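ESSB (Geobacillus thermodenitrificans, PDB 2YNQ) is an integral membrane component of the type VII secretion system, represented here by its extracellular helical domain, and associates with copies of itself. Local coordinates at residues 47-52 with 81-86; 11-15 with 30-34; 89-93 with 108-112; 41-45 with 69-75; 76-80 with 95-101. All coordinates share one frame; numbering follows the deposited sequence.

Contact 1 of 5, residues 47-52 with 81-86; sequences LASSYV and WIYIGR
One face of the Tyr51 ring is laid against the last turn of helix 75-85, where Ile82 O and the backbone N of Arg86 lie over it. Gly85 CA comes within 3.4 Å of Tyr51 CD1, and glycine suits this place because a CB there would collide with the ring. The indole of Trp81 has CG2 of Val52 over one face, 3.5 Å from the centroid of the five-membered ring, a CH-pi contact; its NE1 bonds to Ser66 O. At the edge of the Arg86 guanidinium, in its plane, sit Tyr51 OH and a water. The weak bond from Arg86 NE to Tyr51 OH spans 3.3 Å, with ring and guanidinium planes 84° apart. The water lies 2.8 Å from Tyr51 OH and accepts from Arg86 NH2 at 2.9 Å, while NH1 bonds to Tyr34 O. This is a buried helix-helix crossing in an all-helical domain: the local axes of 47-52 and 81-85, on helices 41-53 and 75-85, are inclined at 51°. With an alanine for Tyr51, a gap would probably open over Gly85 and both NE and the water would lose their phenol partner. Small Ala48 admits the other helix closely, its CB 3.8 Å from Ile82 CG1. Leu47, with CG anti to the backbone N (chi1 -169°), places CD2 4.0 Å from Ile82 CG2, the two crossing at about a right angle.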
# COMPACT_ATOMS: atom_id res chain seq x y z
N LEU D 47 11.18 -14.80 0.65
CA LEU D 47 10.94 -13.61 1.47
C LEU D 47 10.41 -12.46 0.62
O LEU D 47 9.38 -11.85 0.94
CB LEU D 47 12.23 -13.20 2.19
CG LEU D 47 12.09 -12.14 3.29
CD1 LEU D 47 10.94 -12.48 4.28
CD2 LEU D 47 13.42 -11.92 4.05
N ALA D 48 11.08 -12.21 -0.49
CA ALA D 48 10.74 -11.11 -1.36
C ALA D 48 9.36 -11.34 -1.93
O ALA D 48 8.55 -10.41 -1.98
CB ALA D 48 11.78 -10.93 -2.45
N SER D 49 9.06 -12.58 -2.32
CA SER D 49 7.72 -12.86 -2.83
C SER D 49 6.74 -12.59 -1.74
O SER D 49 5.70 -11.98 -1.98
CB SER D 49 7.52 -14.30 -3.34
OG SER D 49 8.47 -14.61 -4.33
N SER D 50 7.09 -13.00 -0.52
CA SER D 50 6.15 -12.87 0.58
C SER D 50 5.88 -11.39 0.86
O SER D 50 4.72 -11.01 1.05
CB SER D 50 6.63 -13.60 1.82
OG SER D 50 6.69 -14.99 1.57
N TYR D 51 6.92 -10.55 0.84
CA TYR D 51 6.70 -9.13 1.03
C TYR D 51 5.91 -8.53 -0.10
O TYR D 51 4.93 -7.80 0.12
CB TYR D 51 8.01 -8.37 1.22
CG TYR D 51 8.59 -8.46 2.61
CD1 TYR D 51 7.90 -7.97 3.72
CD2 TYR D 51 9.83 -9.05 2.81
CE1 TYR D 51 8.45 -8.03 5.01
CE2 TYR D 51 10.39 -9.13 4.08
CZ TYR D 51 9.70 -8.62 5.17
OH TYR D 51 10.29 -8.72 6.41
N VAL D 52 6.30 -8.86 -1.33
CA VAL D 52 5.66 -8.23 -2.47
C VAL D 52 4.19 -8.64 -2.55
O VAL D 52 3.35 -7.83 -2.96
CB VAL D 52 6.45 -8.48 -3.80
CG1 VAL D 52 5.69 -9.36 -4.77
CG2 VAL D 52 6.69 -7.16 -4.49
N TRP D 81 12.50 -5.16 -2.58
CA TRP D 81 11.19 -5.44 -2.01
C TRP D 81 11.25 -5.89 -0.56
O TRP D 81 10.34 -5.59 0.23
CB TRP D 81 10.40 -6.43 -2.88
CG TRP D 81 9.91 -5.73 -4.12
CD1 TRP D 81 10.37 -5.89 -5.40
CD2 TRP D 81 8.90 -4.70 -4.18
NE1 TRP D 81 9.70 -5.03 -6.25
CE2 TRP D 81 8.78 -4.31 -5.53
CE3 TRP D 81 8.08 -4.09 -3.22
CZ2 TRP D 81 7.88 -3.32 -5.95
CZ3 TRP D 81 7.18 -3.11 -3.63
CH2 TRP D 81 7.09 -2.73 -4.99
N ILE D 82 12.33 -6.57 -0.19
CA ILE D 82 12.50 -6.99 1.18
C ILE D 82 12.69 -5.75 2.06
O ILE D 82 12.09 -5.65 3.15
CB ILE D 82 13.68 -7.98 1.34
CG1 ILE D 82 13.35 -9.33 0.67
CG2 ILE D 82 14.03 -8.15 2.83
CD1 ILE D 82 14.56 -10.29 0.46
N TYR D 83 13.50 -4.79 1.60
CA TYR D 83 13.67 -3.56 2.39
C TYR D 83 12.43 -2.70 2.43
O TYR D 83 12.13 -2.07 3.46
CB TYR D 83 14.81 -2.69 1.89
CG TYR D 83 16.16 -3.33 1.90
CD1 TYR D 83 16.61 -4.09 2.98
CD2 TYR D 83 17.02 -3.14 0.82
CE1 TYR D 83 17.88 -4.68 2.96
CE2 TYR D 83 18.28 -3.70 0.79
CZ TYR D 83 18.70 -4.48 1.86
OH TYR D 83 19.98 -5.01 1.79
N ILE D 84 11.72 -2.62 1.31
CA ILE D 84 10.43 -1.96 1.32
C ILE D 84 9.58 -2.65 2.38
O ILE D 84 9.00 -1.98 3.23
CB ILE D 84 9.68 -2.02 -0.02
CG1 ILE D 84 10.34 -1.09 -1.06
CG2 ILE D 84 8.22 -1.67 0.19
CD1 ILE D 84 10.17 0.46 -0.80
N GLY D 85 9.54 -3.99 2.36
CA GLY D 85 8.71 -4.73 3.33
C GLY D 85 9.11 -4.49 4.78
O GLY D 85 8.27 -4.49 5.66
N ARG D 86 10.40 -4.27 5.03
CA ARG D 86 10.89 -4.09 6.39
C ARG D 86 10.88 -2.61 6.78
O ARG D 86 11.35 -2.25 7.85
CB ARG D 86 12.30 -4.68 6.58
CG ARG D 86 12.33 -6.17 6.43
CD ARG D 86 13.71 -6.80 6.61
NE ARG D 86 13.56 -8.26 6.77
CZ ARG D 86 14.53 -9.09 7.14
NH1 ARG D 86 15.76 -8.63 7.40
NH2 ARG D 86 14.27 -10.38 7.28
O HOH W 1 11.47 -11.10 7.38

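Contact 2 of 5, residues 11-15 with 30-34; sequences AYIQS and TLEDY
Gln14 and Thr30 make the polar contact between the two segments. The Gln14 chain is fully extended from its first torsion onward (chi1 180°), and its NE2 reaches Thr30 OG1 at 3.1 Å; with an N-H...O angle of 134° the bond is weak. Thr30 OG1 has its firmer partner in its own helix, Asp26 O, which it can reach because it stands beside the backbone N (chi1 -65°). The same torsion sets CG2 against helix 7-19, 3.5 Å from Ala11 O. Threonine thus serves twice, its hydroxyl on the polar side and its methyl against the neighbouring backbone. Apolar contacts fill the rest. Leu31 divides its branches: CD2 meets the edge of the Tyr12 ring, 4.1 Å from Tyr12 CD1, and Leu31 CD1 rests 3.8 Å from Ser15 CB. Ser15 OG is hydrogen-bonded to Glu46 OE1, so this small residue presents carbon to the leucine without stranding its hydroxyl. Ala11, short enough to admit an aromatic ring, has CB 3.7 Å from Tyr34 CE2. Among backbone bonds, Tyr34 N to Leu31 O at 3.0 Å closes a type I beta turn, which carries the Tyr34 ring back against Ala11. Consecutive helices 7-19 and 24-31, joined by a short loop and packed side by side, form an alpha-helical hairpin near the start of the domain, and the turn after the second adds Tyr34 to its side.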
# COMPACT_ATOMS: atom_id res chain seq x y z
N ALA D 11 15.48 -22.26 10.12
CA ALA D 11 14.54 -21.21 9.72
C ALA D 11 14.28 -21.23 8.21
O ALA D 11 13.15 -21.00 7.78
CB ALA D 11 15.04 -19.82 10.15
N TYR D 12 15.33 -21.52 7.44
CA TYR D 12 15.23 -21.72 5.99
C TYR D 12 14.30 -22.87 5.61
O TYR D 12 13.53 -22.75 4.66
CB TYR D 12 16.60 -21.96 5.37
CG TYR D 12 17.53 -20.77 5.38
CD1 TYR D 12 17.08 -19.49 5.73
CD2 TYR D 12 18.87 -20.93 5.04
CE1 TYR D 12 17.95 -18.41 5.74
CE2 TYR D 12 19.74 -19.85 5.05
CZ TYR D 12 19.27 -18.60 5.40
OH TYR D 12 20.14 -17.54 5.39
N ILE D 13 14.39 -23.98 6.35
CA ILE D 13 13.54 -25.13 6.10
C ILE D 13 12.12 -24.72 6.49
O ILE D 13 11.17 -24.95 5.75
CB ILE D 13 13.99 -26.38 6.90
CG1 ILE D 13 15.35 -26.92 6.40
CG2 ILE D 13 12.91 -27.46 6.94
CD1 ILE D 13 15.41 -27.31 4.90
N GLN D 14 12.01 -24.08 7.65
CA GLN D 14 10.71 -23.64 8.14
C GLN D 14 10.02 -22.62 7.21
O GLN D 14 8.82 -22.73 6.96
CB GLN D 14 10.84 -23.12 9.57
CG GLN D 14 9.55 -22.61 10.17
CD GLN D 14 9.75 -22.12 11.61
OE1 GLN D 14 10.46 -22.77 12.41
NE2 GLN D 14 9.15 -20.96 11.95
N SER D 15 10.77 -21.66 6.67
CA SER D 15 10.18 -20.69 5.76
C SER D 15 9.78 -21.32 4.43
O SER D 15 8.81 -20.88 3.80
CB SER D 15 11.08 -19.47 5.53
OG SER D 15 12.20 -19.78 4.75
N THR D 30 9.24 -15.61 10.44
CA THR D 30 10.29 -16.63 10.56
C THR D 30 11.67 -16.04 10.26
O THR D 30 12.66 -16.40 10.89
CB THR D 30 9.99 -17.84 9.67
OG1 THR D 30 8.81 -18.47 10.15
CG2 THR D 30 11.14 -18.86 9.69
N LEU D 31 11.71 -15.11 9.31
CA LEU D 31 12.97 -14.66 8.78
C LEU D 31 13.36 -13.28 9.25
O LEU D 31 14.40 -12.78 8.85
CB LEU D 31 12.93 -14.70 7.26
CG LEU D 31 12.94 -16.11 6.69
CD1 LEU D 31 12.85 -16.08 5.18
CD2 LEU D 31 14.17 -16.91 7.17
N GLU D 32 12.55 -12.68 10.13
CA GLU D 32 12.72 -11.28 10.46
C GLU D 32 14.06 -10.91 11.11
O GLU D 32 14.56 -9.82 10.89
CB GLU D 32 11.54 -10.79 11.30
CG GLU D 32 11.52 -11.33 12.71
CD GLU D 32 10.20 -11.09 13.44
OE1 GLU D 32 9.33 -10.35 12.90
OE2 GLU D 32 10.04 -11.66 14.55
N ASP D 33 14.65 -11.82 11.89
CA ASP D 33 15.92 -11.53 12.54
C ASP D 33 17.14 -11.76 11.66
O ASP D 33 18.28 -11.65 12.13
CB ASP D 33 16.08 -12.35 13.82
CG ASP D 33 15.04 -12.00 14.87
OD1 ASP D 33 14.61 -10.83 14.92
OD2 ASP D 33 14.64 -12.91 15.64
N TYR D 34 16.90 -12.07 10.39
CA TYR D 34 17.96 -12.49 9.49
C TYR D 34 18.25 -11.45 8.40
O TYR D 34 17.32 -10.83 7.88
CB TYR D 34 17.63 -13.85 8.86
CG TYR D 34 17.52 -14.98 9.87
CD1 TYR D 34 18.67 -15.53 10.44
CD2 TYR D 34 16.28 -15.49 10.27
CE1 TYR D 34 18.58 -16.54 11.36
CE2 TYR D 34 16.19 -16.50 11.21
CZ TYR D 34 17.35 -17.02 11.75
OH TYR D 34 17.30 -18.04 12.66

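Contact 3 of 5, residues 89-93 with 108-112; sequences SEEAL and ALLKY
Leu93 and Ala108 mark the tight end of this contact, their CA atoms 5.0 Å apart. The methyl of Ala108 presses on the neighbouring backbone, CB 3.7 Å from Leu93 CA; a residue this small allows the two antiparallel helices of the hairpin, whose local axes are inclined at 159°, to come close. Leu93, its CG trans to the backbone N (chi1 176°), extends CD1 to within 3.9 Å of Leu109 CG. One turn earlier, Ser89 is equally economical: its CB lies 3.8 Å from Lys111 CB, and its OG is 3.5 Å from Tyr112 CA, at the edge of the tyrosine ring. The other side is looser and open to solvent. There Glu90 crosses Tyr112 at a slant, its CG 3.8 Å from Tyr112 CE1, with carboxylate and ring planes 23° apart, while OE1 bonds to Gln115. Lys111 offers its base, its amino group turning off to a salt bridge with Glu55. On the far side of helix 102-118, Leu110 packs on Leu57 of the second subunit. Between the segments carbon meets carbon and backbone, so their hold rests on close fit, and the charged ends of Glu90 and Lys111 find their partners elsewhere.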
# COMPACT_ATOMS: atom_id res chain seq x y z
N SER D 89 13.12 2.18 3.95
CA SER D 89 12.92 2.89 2.66
C SER D 89 14.21 3.53 2.17
O SER D 89 14.45 3.57 0.97
CB SER D 89 11.80 3.94 2.76
OG SER D 89 11.97 4.73 3.92
N GLU D 90 15.03 4.00 3.10
CA GLU D 90 16.35 4.57 2.76
C GLU D 90 17.21 3.56 2.00
O GLU D 90 17.82 3.88 0.97
CB GLU D 90 17.04 5.08 4.02
CG GLU D 90 16.26 6.26 4.59
CD GLU D 90 16.47 6.50 6.06
OE1 GLU D 90 16.11 5.66 6.87
OE2 GLU D 90 16.98 7.58 6.41
N GLU D 91 17.22 2.33 2.50
CA GLU D 91 17.94 1.24 1.88
C GLU D 91 17.31 0.88 0.53
O GLU D 91 18.01 0.72 -0.47
CB GLU D 91 17.92 0.06 2.86
CG GLU D 91 19.10 -0.84 2.82
CD GLU D 91 20.44 -0.13 3.01
OE1 GLU D 91 20.84 0.13 4.16
OE2 GLU D 91 21.12 0.10 1.99
N ALA D 92 15.98 0.83 0.47
CA ALA D 92 15.28 0.54 -0.79
C ALA D 92 15.49 1.66 -1.82
O ALA D 92 15.68 1.40 -3.02
CB ALA D 92 13.81 0.30 -0.53
N LEU D 93 15.49 2.90 -1.34
CA LEU D 93 15.74 4.05 -2.20
C LEU D 93 17.11 3.98 -2.86
O LEU D 93 17.23 4.20 -4.07
CB LEU D 93 15.56 5.37 -1.46
CG LEU D 93 15.88 6.68 -2.20
CD1 LEU D 93 15.07 6.83 -3.48
CD2 LEU D 93 15.67 7.89 -1.30
N ALA D 108 9.88 4.21 -3.58
CA ALA D 108 10.70 4.30 -2.38
C ALA D 108 10.68 5.72 -1.80
O ALA D 108 10.64 5.90 -0.58
CB ALA D 108 12.11 3.85 -2.70
N LEU D 109 10.68 6.72 -2.68
CA LEU D 109 10.56 8.12 -2.26
C LEU D 109 9.25 8.35 -1.50
O LEU D 109 9.23 9.02 -0.46
CB LEU D 109 10.67 9.06 -3.46
CG LEU D 109 12.11 9.31 -3.94
CD1 LEU D 109 12.12 9.92 -5.34
CD2 LEU D 109 12.95 10.18 -2.94
N LEU D 110 8.17 7.75 -2.02
CA LEU D 110 6.88 7.80 -1.31
C LEU D 110 6.92 7.17 0.08
O LEU D 110 6.42 7.76 1.02
CB LEU D 110 5.77 7.19 -2.15
CG LEU D 110 5.34 8.07 -3.34
CD1 LEU D 110 4.46 7.26 -4.29
CD2 LEU D 110 4.64 9.40 -2.91
N LYS D 111 7.53 5.99 0.22
CA LYS D 111 7.65 5.37 1.55
C LYS D 111 8.54 6.23 2.45
O LYS D 111 8.28 6.38 3.64
CB LYS D 111 8.18 3.94 1.46
CG LYS D 111 7.20 2.93 0.86
CD LYS D 111 5.83 2.95 1.56
CE LYS D 111 5.00 1.69 1.30
NZ LYS D 111 5.44 0.50 2.14
N TYR D 112 9.58 6.82 1.87
CA TYR D 112 10.47 7.66 2.64
C TYR D 112 9.75 8.93 3.11
O TYR D 112 9.98 9.41 4.23
CB TYR D 112 11.72 7.99 1.82
CG TYR D 112 12.75 8.84 2.52
CD1 TYR D 112 13.17 8.56 3.81
CD2 TYR D 112 13.32 9.91 1.87
CE1 TYR D 112 14.15 9.36 4.45
CE2 TYR D 112 14.28 10.72 2.48
CZ TYR D 112 14.69 10.44 3.76
OH TYR D 112 15.64 11.26 4.35

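Contact 4 of 5, residues 41-45 with 69-75; sequences YVIQY and ITLKTDE
Tyr41 OH donates to Thr73 O at 2.6 Å, reaching the carbonyl at a C=O...O angle of 134° and tilted 25° from its plane. Leu71 O also lies at the edge of the Tyr41 ring, in its plane. A second bond, nearly straight at 165°, runs 3.1 Å from Gln44 NE2 to the anti side of Glu75 OE2; an amide suits this place because NE2 also donates to Pro36 O. Inside the loop, Thr73 OG1 accepts from Thr70 N at 2.7 Å and Thr70 OG1 from Lys72 N at 2.9 Å, so both threonines brace the chain that Tyr41 grips. Outward lies the packing. Tyr41 and Tyr45, one helical turn apart, both hold CG opposite the backbone N, which brings both rings against the loop. Leu71 fits between them: CG stands over the centre of the Tyr45 ring in a CH-pi contact, 4.0 Å from its centroid, and CD2 is 3.7 Å from Tyr41 CE2. Ile69 CG2 approaches Tyr45 CD1 at 3.7 Å. The loop combines a type I beta turn, Thr70 to Thr73, with an ST turn at Thr70, and leads into helix 75-85 through its N-cap, Asp74, whose OD1 accepts from Gln76 N.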
# COMPACT_ATOMS: atom_id res chain seq x y z
N TYR D 41 19.69 -17.61 -2.55
CA TYR D 41 18.83 -17.00 -3.55
C TYR D 41 17.38 -17.50 -3.48
O TYR D 41 16.44 -16.71 -3.53
CB TYR D 41 19.49 -17.19 -4.92
CG TYR D 41 18.70 -16.66 -6.09
CD1 TYR D 41 18.58 -15.29 -6.32
CD2 TYR D 41 18.08 -17.54 -6.98
CE1 TYR D 41 17.85 -14.81 -7.39
CE2 TYR D 41 17.36 -17.05 -8.07
CZ TYR D 41 17.25 -15.69 -8.26
OH TYR D 41 16.53 -15.23 -9.33
N VAL D 42 17.18 -18.80 -3.29
CA VAL D 42 15.82 -19.32 -3.16
C VAL D 42 15.12 -18.73 -1.93
O VAL D 42 13.90 -18.53 -1.94
CB VAL D 42 15.78 -20.88 -3.17
CG1 VAL D 42 16.55 -21.49 -1.98
CG2 VAL D 42 14.34 -21.42 -3.24
N ILE D 43 15.87 -18.46 -0.86
CA ILE D 43 15.27 -17.93 0.36
C ILE D 43 14.97 -16.42 0.18
O ILE D 43 13.90 -15.95 0.54
CB ILE D 43 16.16 -18.20 1.62
CG1 ILE D 43 16.46 -19.71 1.79
CG2 ILE D 43 15.55 -17.58 2.87
CD1 ILE D 43 15.26 -20.66 1.90
N GLN D 44 15.90 -15.69 -0.43
CA GLN D 44 15.60 -14.34 -0.87
C GLN D 44 14.29 -14.31 -1.69
O GLN D 44 13.47 -13.40 -1.52
CB GLN D 44 16.76 -13.75 -1.68
CG GLN D 44 18.02 -13.47 -0.87
CD GLN D 44 19.18 -13.07 -1.77
OE1 GLN D 44 19.23 -13.48 -2.93
NE2 GLN D 44 20.10 -12.28 -1.23
N TYR D 45 14.11 -15.31 -2.56
CA TYR D 45 12.92 -15.42 -3.41
C TYR D 45 11.66 -15.57 -2.58
O TYR D 45 10.66 -14.89 -2.83
CB TYR D 45 13.04 -16.62 -4.36
CG TYR D 45 11.76 -16.96 -5.08
CD1 TYR D 45 11.25 -16.12 -6.06
CD2 TYR D 45 11.03 -18.13 -4.77
CE1 TYR D 45 10.05 -16.42 -6.72
CE2 TYR D 45 9.83 -18.44 -5.41
CZ TYR D 45 9.34 -17.58 -6.40
OH TYR D 45 8.15 -17.85 -7.07
N ILE D 69 8.25 -11.12 -9.16
CA ILE D 69 9.41 -11.83 -8.60
C ILE D 69 9.41 -13.30 -9.05
O ILE D 69 8.44 -14.01 -8.85
CB ILE D 69 9.43 -11.79 -7.04
CG1 ILE D 69 9.24 -10.36 -6.51
CG2 ILE D 69 10.69 -12.46 -6.50
CD1 ILE D 69 10.52 -9.64 -6.18
N THR D 70 10.51 -13.73 -9.66
CA THR D 70 10.65 -15.10 -10.14
C THR D 70 12.04 -15.61 -9.81
O THR D 70 12.89 -14.84 -9.33
CB THR D 70 10.49 -15.20 -11.67
OG1 THR D 70 11.68 -14.71 -12.29
CG2 THR D 70 9.29 -14.40 -12.17
N LEU D 71 12.29 -16.90 -10.07
CA LEU D 71 13.63 -17.43 -9.85
C LEU D 71 14.59 -17.07 -10.97
O LEU D 71 15.70 -17.59 -11.03
CB LEU D 71 13.61 -18.93 -9.53
CG LEU D 71 13.17 -19.15 -8.08
CD1 LEU D 71 12.59 -20.52 -7.87
CD2 LEU D 71 14.30 -18.87 -7.07
N LYS D 72 14.16 -16.16 -11.84
CA LYS D 72 15.06 -15.50 -12.78
C LYS D 72 15.34 -14.02 -12.42
O LYS D 72 16.27 -13.41 -12.96
CB LYS D 72 14.50 -15.62 -14.20
CG LYS D 72 14.69 -17.01 -14.78
CD LYS D 72 13.80 -17.24 -15.99
CE LYS D 72 13.61 -18.74 -16.26
NZ LYS D 72 12.37 -18.99 -17.07
N THR D 73 14.56 -13.47 -11.49
CA THR D 73 14.69 -12.07 -11.06
C THR D 73 16.05 -11.81 -10.37
O THR D 73 16.52 -12.61 -9.55
CB THR D 73 13.52 -11.68 -10.12
OG1 THR D 73 12.26 -11.97 -10.76
CG2 THR D 73 13.57 -10.22 -9.70
N ASP D 74 16.68 -10.69 -10.71
CA ASP D 74 17.96 -10.31 -10.13
C ASP D 74 17.86 -10.05 -8.61
O ASP D 74 16.88 -9.48 -8.12
CB ASP D 74 18.48 -9.07 -10.84
CG ASP D 74 19.90 -8.73 -10.46
OD1 ASP D 74 20.13 -8.13 -9.37
OD2 ASP D 74 20.79 -9.09 -11.26
N GLU D 75 18.89 -10.48 -7.89
CA GLU D 75 19.02 -10.29 -6.45
C GLU D 75 18.57 -8.88 -5.98
O GLU D 75 17.88 -8.75 -4.97
CB GLU D 75 20.46 -10.57 -6.00
CG GLU D 75 20.68 -10.52 -4.48
CD GLU D 75 22.15 -10.70 -4.05
OE1 GLU D 75 23.06 -10.62 -4.91
OE2 GLU D 75 22.38 -10.89 -2.83

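Contact 5 of 5, residues 76-80 with 95-101; sequences QYMLY and LARTIED
Helices 75-85 and 89-99 run antiparallel, their local axes 9.9 Å apart and inclined at 155°, with Tyr80 and Leu95 nearest through their CA atoms. This is an alpha-helical hairpin seen at the end away from its connection. Tyr77 spans the gap with its OH, which donates to Asp101 OD2 at 3.0 Å. The oxygen uses its anti lone pair and lies at the ring's edge, in plane, while ring and carboxylate planes stand 74° apart. Asp101 suits this place: OD2 also bonds to Ser66 OG, and OD1, at the N-cap of helix 102-118, takes a weak bond from Leu104 N. Beside the hydroxyl, Ile99 CG2 is 3.5 Å from Tyr77 CZ, so one residue offers both a donor and apolar carbon. A phenylalanine in place of Tyr77 would probably leave the aspartate short of a donor and freer to turn. Gln76 and Ile99 slide past each other in opposite directions, Gln76 CB 3.9 Å from Ile99 CG1. Tyr80, its OH bonded to Leu104 O, has CE1 3.8 Å from the short Ala96 CB. Leu95, its CG swung away from the backbone N (chi1 -160°), drives CD2 into the other helix, 3.4 Å from Leu79 CB.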
# COMPACT_ATOMS: atom_id res chain seq x y z
N GLN D 76 18.97 -7.84 -6.72
CA GLN D 76 18.70 -6.46 -6.33
C GLN D 76 17.22 -6.13 -6.19
O GLN D 76 16.82 -5.45 -5.25
CB GLN D 76 19.34 -5.50 -7.31
CG GLN D 76 20.85 -5.44 -7.22
CD GLN D 76 21.44 -4.68 -8.39
OE1 GLN D 76 22.32 -3.83 -8.22
NE2 GLN D 76 20.94 -4.97 -9.60
N TYR D 77 16.42 -6.65 -7.11
CA TYR D 77 14.97 -6.50 -7.05
C TYR D 77 14.37 -7.18 -5.84
O TYR D 77 13.44 -6.64 -5.22
CB TYR D 77 14.30 -6.98 -8.33
CG TYR D 77 14.43 -6.00 -9.47
CD1 TYR D 77 13.51 -4.95 -9.60
CD2 TYR D 77 15.47 -6.09 -10.41
CE1 TYR D 77 13.63 -4.02 -10.64
CE2 TYR D 77 15.59 -5.16 -11.46
CZ TYR D 77 14.65 -4.13 -11.56
OH TYR D 77 14.72 -3.21 -12.58
N MET D 78 14.91 -8.34 -5.49
CA MET D 78 14.48 -9.03 -4.29
C MET D 78 14.82 -8.23 -3.06
O MET D 78 13.99 -8.06 -2.17
CB MET D 78 15.10 -10.43 -4.24
CG MET D 78 14.55 -11.35 -5.34
SD MET D 78 15.26 -13.01 -5.27
CE MET D 78 14.64 -13.69 -6.80
N LEU D 79 16.05 -7.71 -3.01
CA LEU D 79 16.49 -6.90 -1.88
C LEU D 79 15.66 -5.64 -1.76
O LEU D 79 15.26 -5.26 -0.65
CB LEU D 79 17.98 -6.58 -1.98
CG LEU D 79 18.90 -7.79 -1.79
CD1 LEU D 79 20.40 -7.46 -2.10
CD2 LEU D 79 18.72 -8.40 -0.40
N TYR D 80 15.37 -4.99 -2.89
CA TYR D 80 14.51 -3.82 -2.90
C TYR D 80 13.20 -4.10 -2.17
O TYR D 80 12.83 -3.38 -1.25
CB TYR D 80 14.21 -3.38 -4.32
CG TYR D 80 13.19 -2.27 -4.37
CD1 TYR D 80 13.59 -0.94 -4.30
CD2 TYR D 80 11.82 -2.54 -4.45
CE1 TYR D 80 12.65 0.09 -4.33
CE2 TYR D 80 10.87 -1.51 -4.49
CZ TYR D 80 11.30 -0.19 -4.42
OH TYR D 80 10.41 0.86 -4.45
N LEU D 95 19.03 1.35 -3.33
CA LEU D 95 19.02 0.20 -4.24
C LEU D 95 18.31 0.53 -5.55
O LEU D 95 18.82 0.23 -6.64
CB LEU D 95 18.32 -0.98 -3.59
CG LEU D 95 18.52 -2.41 -4.05
CD1 LEU D 95 19.93 -2.70 -4.58
CD2 LEU D 95 18.28 -3.27 -2.85
N ALA D 96 17.16 1.19 -5.45
CA ALA D 96 16.38 1.58 -6.62
C ALA D 96 17.22 2.45 -7.53
O ALA D 96 17.19 2.31 -8.76
CB ALA D 96 15.11 2.32 -6.20
N ARG D 97 17.98 3.37 -6.93
CA ARG D 97 18.81 4.25 -7.72
C ARG D 97 19.95 3.49 -8.42
O ARG D 97 20.28 3.79 -9.57
CB ARG D 97 19.38 5.35 -6.84
CG ARG D 97 18.36 6.30 -6.26
CD ARG D 97 19.15 7.50 -5.80
NE ARG D 97 18.49 8.32 -4.80
CZ ARG D 97 17.57 9.25 -5.06
NH1 ARG D 97 17.17 9.45 -6.32
NH2 ARG D 97 17.05 9.95 -4.07
N THR D 98 20.52 2.51 -7.73
CA THR D 98 21.58 1.70 -8.30
C THR D 98 21.02 0.93 -9.50
O THR D 98 21.68 0.82 -10.53
CB THR D 98 22.14 0.70 -7.26
OG1 THR D 98 22.53 1.42 -6.09
CG2 THR D 98 23.34 -0.06 -7.80
N ILE D 99 19.82 0.39 -9.33
CA ILE D 99 19.11 -0.37 -10.36
C ILE D 99 18.72 0.54 -11.52
O ILE D 99 18.57 0.09 -12.65
CB ILE D 99 17.82 -0.99 -9.77
CG1 ILE D 99 18.15 -2.06 -8.74
CG2 ILE D 99 16.95 -1.61 -10.85
CD1 ILE D 99 16.94 -2.45 -7.88
N GLU D 100 18.56 1.82 -11.22
CA GLU D 100 18.07 2.81 -12.18
C GLU D 100 16.66 2.46 -12.69
O GLU D 100 16.38 2.55 -13.88
CB GLU D 100 19.06 2.99 -13.33
CG GLU D 100 20.46 3.37 -12.85
CD GLU D 100 21.37 3.78 -13.99
OE1 GLU D 100 21.91 2.89 -14.69
OE2 GLU D 100 21.55 4.99 -14.17
N ASP D 101 15.80 2.04 -11.78
CA ASP D 101 14.42 1.75 -12.11
C ASP D 101 13.58 2.93 -11.62
O ASP D 101 13.40 3.10 -10.40
CB ASP D 101 13.98 0.45 -11.45
CG ASP D 101 12.59 -0.01 -11.89
OD1 ASP D 101 11.63 0.81 -11.88
OD2 ASP D 101 12.48 -1.22 -12.24

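How the contacts relate
From the N terminus, contact 2 closes first, folding helix 24-31 back on helix 7-19. Helix 41-53 then serves two longer closures: contact 4 ties its start to the loop before helix 75-85, and contact 1 ties its later turns to that helix itself. The two cross along the chain. Contact 5 crosses contact 1, pairing helix 75-85 with helix 89-99, and contact 3 crosses contact 5, pairing helix 89-99 with helix 102-118. None nests within another. Contact 2 precedes all the others but touches contacts 1 and 4 in space, through Arg86 to contact 1 and through Ile43 to contact 4. Met78 bridges contacts 4 and 5, Tyr80 contacts 5 and 3.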